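Local coordinates for protein transcriptional regulator, LacI family (Corynebacterium glutamicum, PDB 3H5T) that activates transcription of the inositol phosphate synthase gene in an inositol-dependent manner and regulates other genes probably involved in making inositol-derived cell wall components and mycothiol, at residues Lys322-Lys327 with Val345-Ser350. Sequence-based numbering, arbitrary orientation.
Sequences KLKGFK and VELETS
Leu347 reaches from its strand to the helix that packs on the sheet and touches two lysines one helical turn apart, each through its hydrocarbon chain. It illustrates how a lysine can give its methylenes to an apolar contact while its ammonium finds a polar partner. The isobutyl group divides the work. CD1 lies against the inner methylenes of Lys324, with Lys324 CG 3.5 Å from Leu347 CD1, and the two side chains run roughly perpendicular. CD2 serves Lys327, whose CD and CE are 3.8 and 4.0 Å from Leu347 CD2; here the chains slide past one another in opposite directions. With Leu347 CG anti to the carbonyl carbon (chi1 -72°), the fork of the leucine opens onto the helix, one methyl for each lysine.

The lysines then part. Lys324 bends at its third torsion (chi3 64°), and its ammonium leads off to a salt bridge with Asp158 and a hydrogen bond with Asn321, which pair the charge of this buried residue. Lys327 NZ ends 12.8 Å from Lys324 NZ. Ile169 of the adjoining parallel strand touches all three side chains and extends the apolar patch, while Leu347 is tied to that strand by a backbone hydrogen bond with Ala170.

The contact joins helix 321-336 to strand 344-352, the last helix and strand of the periplasmic-binding-protein-like core of a LacI-family regulator; the strand lies in the seven-stranded sheet between strands 168-171 and 316-318. With no hydrogen bond between the segments, cohesion rests on leucine methyls against lysine methylenes, the charge of Lys324 being answered away from the leucine.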
loop_
_atom_site.group_PDB
_atom_site.type_symbol
_atom_site.label_atom_id
_atom_site.label_comp_id
_atom_site.label_asym_id
_atom_site.label_seq_id
_atom_site.Cartn_x
_atom_site.Cartn_y
_atom_site.Cartn_z
ATOM N N LYS A 322 -6.604 1.677 1.194
ATOM C CA LYS A 322 -7.531 2.179 0.192
ATOM C C LYS A 322 -7.737 3.676 0.420
ATOM O O LYS A 322 -7.815 4.454 -0.530
ATOM C CB LYS A 322 -8.870 1.436 0.256
ATOM C CG LYS A 322 -9.868 1.855 -0.815
ATOM C CD LYS A 322 -10.991 0.850 -0.899
ATOM C CE LYS A 322 -11.793 0.972 -2.186
ATOM N NZ LYS A 322 -12.818 2.050 -2.167
ATOM N N LEU A 323 -7.804 4.077 1.685
ATOM C CA LEU A 323 -8.004 5.481 2.025
ATOM C C LEU A 323 -6.770 6.276 1.602
ATOM O O LEU A 323 -6.885 7.412 1.116
ATOM C CB LEU A 323 -8.240 5.645 3.536
ATOM C CG LEU A 323 -8.540 7.066 4.028
ATOM C CD1 LEU A 323 -9.884 7.509 3.492
ATOM C CD2 LEU A 323 -8.539 7.115 5.563
ATOM N N LYS A 324 -5.596 5.669 1.780
ATOM C CA LYS A 324 -4.335 6.314 1.420
ATOM C C LYS A 324 -4.318 6.606 -0.072
ATOM O O LYS A 324 -3.826 7.642 -0.511
ATOM C CB LYS A 324 -3.154 5.418 1.782
ATOM C CG LYS A 324 -1.811 6.056 1.498
ATOM C CD LYS A 324 -0.672 5.134 1.861
ATOM C CE LYS A 324 -0.691 3.877 1.007
ATOM N NZ LYS A 324 0.341 2.886 1.453
ATOM N N GLY A 325 -4.874 5.681 -0.846
ATOM C CA GLY A 325 -4.932 5.857 -2.283
ATOM C C GLY A 325 -5.976 6.878 -2.674
ATOM O O GLY A 325 -5.761 7.665 -3.601
ATOM N N PHE A 326 -7.113 6.868 -1.980
ATOM C CA PHE A 326 -8.171 7.827 -2.273
ATOM C C PHE A 326 -7.678 9.240 -1.998
ATOM O O PHE A 326 -7.874 10.140 -2.817
ATOM C CB PHE A 326 -9.422 7.561 -1.427
ATOM C CG PHE A 326 -10.576 8.473 -1.758
ATOM C CD1 PHE A 326 -11.324 8.281 -2.917
ATOM C CD2 PHE A 326 -10.897 9.540 -0.929
ATOM C CE1 PHE A 326 -12.383 9.146 -3.245
ATOM C CE2 PHE A 326 -11.948 10.408 -1.247
ATOM C CZ PHE A 326 -12.690 10.207 -2.409
ATOM N N LYS A 327 -7.043 9.445 -0.849
ATOM C CA LYS A 327 -6.528 10.774 -0.518
ATOM C C LYS A 327 -5.447 11.169 -1.523
ATOM O O LYS A 327 -5.326 12.343 -1.888
ATOM C CB LYS A 327 -5.924 10.807 0.896
ATOM C CG LYS A 327 -6.896 10.551 2.025
ATOM C CD LYS A 327 -6.232 10.784 3.364
ATOM C CE LYS A 327 -7.273 10.835 4.472
ATOM N NZ LYS A 327 -8.351 11.836 4.182
ATOM N N VAL A 345 0.206 14.809 5.354
ATOM C CA VAL A 345 -0.909 14.180 6.050
ATOM C C VAL A 345 -0.420 12.867 6.645
ATOM O O VAL A 345 0.229 12.072 5.960
ATOM C CB VAL A 345 -2.079 13.857 5.098
ATOM C CG1 VAL A 345 -3.183 13.164 5.864
ATOM C CG2 VAL A 345 -2.601 15.125 4.448
ATOM N N GLU A 346 -0.728 12.641 7.919
ATOM C CA GLU A 346 -0.322 11.420 8.595
ATOM C C GLU A 346 -1.500 10.471 8.706
ATOM O O GLU A 346 -2.500 10.799 9.334
ATOM C CB GLU A 346 0.190 11.726 10.002
ATOM C CG GLU A 346 0.734 10.501 10.741
ATOM C CD GLU A 346 1.094 10.801 12.186
ATOM O OE1 GLU A 346 1.645 11.895 12.448
ATOM O OE2 GLU A 346 0.835 9.938 13.054
ATOM N N LEU A 347 -1.393 9.300 8.090
ATOM C CA LEU A 347 -2.471 8.329 8.175
ATOM C C LEU A 347 -2.329 7.552 9.472
ATOM O O LEU A 347 -1.220 7.188 9.875
ATOM C CB LEU A 347 -2.437 7.361 6.992
ATOM C CG LEU A 347 -2.857 7.906 5.624
ATOM C CD1 LEU A 347 -3.019 6.741 4.669
ATOM C CD2 LEU A 347 -4.177 8.658 5.729
ATOM N N GLU A 348 -3.450 7.306 10.136
ATOM C CA GLU A 348 -3.420 6.563 11.381
ATOM C C GLU A 348 -3.504 5.076 11.094
ATOM O O GLU A 348 -4.117 4.658 10.113
ATOM C CB GLU A 348 -4.578 6.982 12.294
ATOM C CG GLU A 348 -4.928 5.937 13.357
ATOM C CD GLU A 348 -5.721 6.503 14.525
ATOM O OE1 GLU A 348 -5.124 7.255 15.329
ATOM O OE2 GLU A 348 -6.932 6.196 14.641
ATOM N N THR A 349 -2.857 4.288 11.946
ATOM C CA THR A 349 -2.870 2.839 11.830
ATOM C C THR A 349 -3.450 2.319 13.138
ATOM O O THR A 349 -3.624 3.076 14.087
ATOM C CB THR A 349 -1.447 2.261 11.675
ATOM O OG1 THR A 349 -0.729 2.420 12.907
ATOM C CG2 THR A 349 -0.697 2.974 10.551
ATOM N N SER A 350 -3.754 1.031 13.195
ATOM C CA SER A 350 -4.282 0.436 14.414
ATOM C C SER A 350 -3.739 -0.978 14.512
ATOM O O SER A 350 -3.743 -1.719 13.533
ATOM C CB SER A 350 -5.810 0.416 14.389
ATOM O OG SER A 350 -6.288 -0.335 13.288
#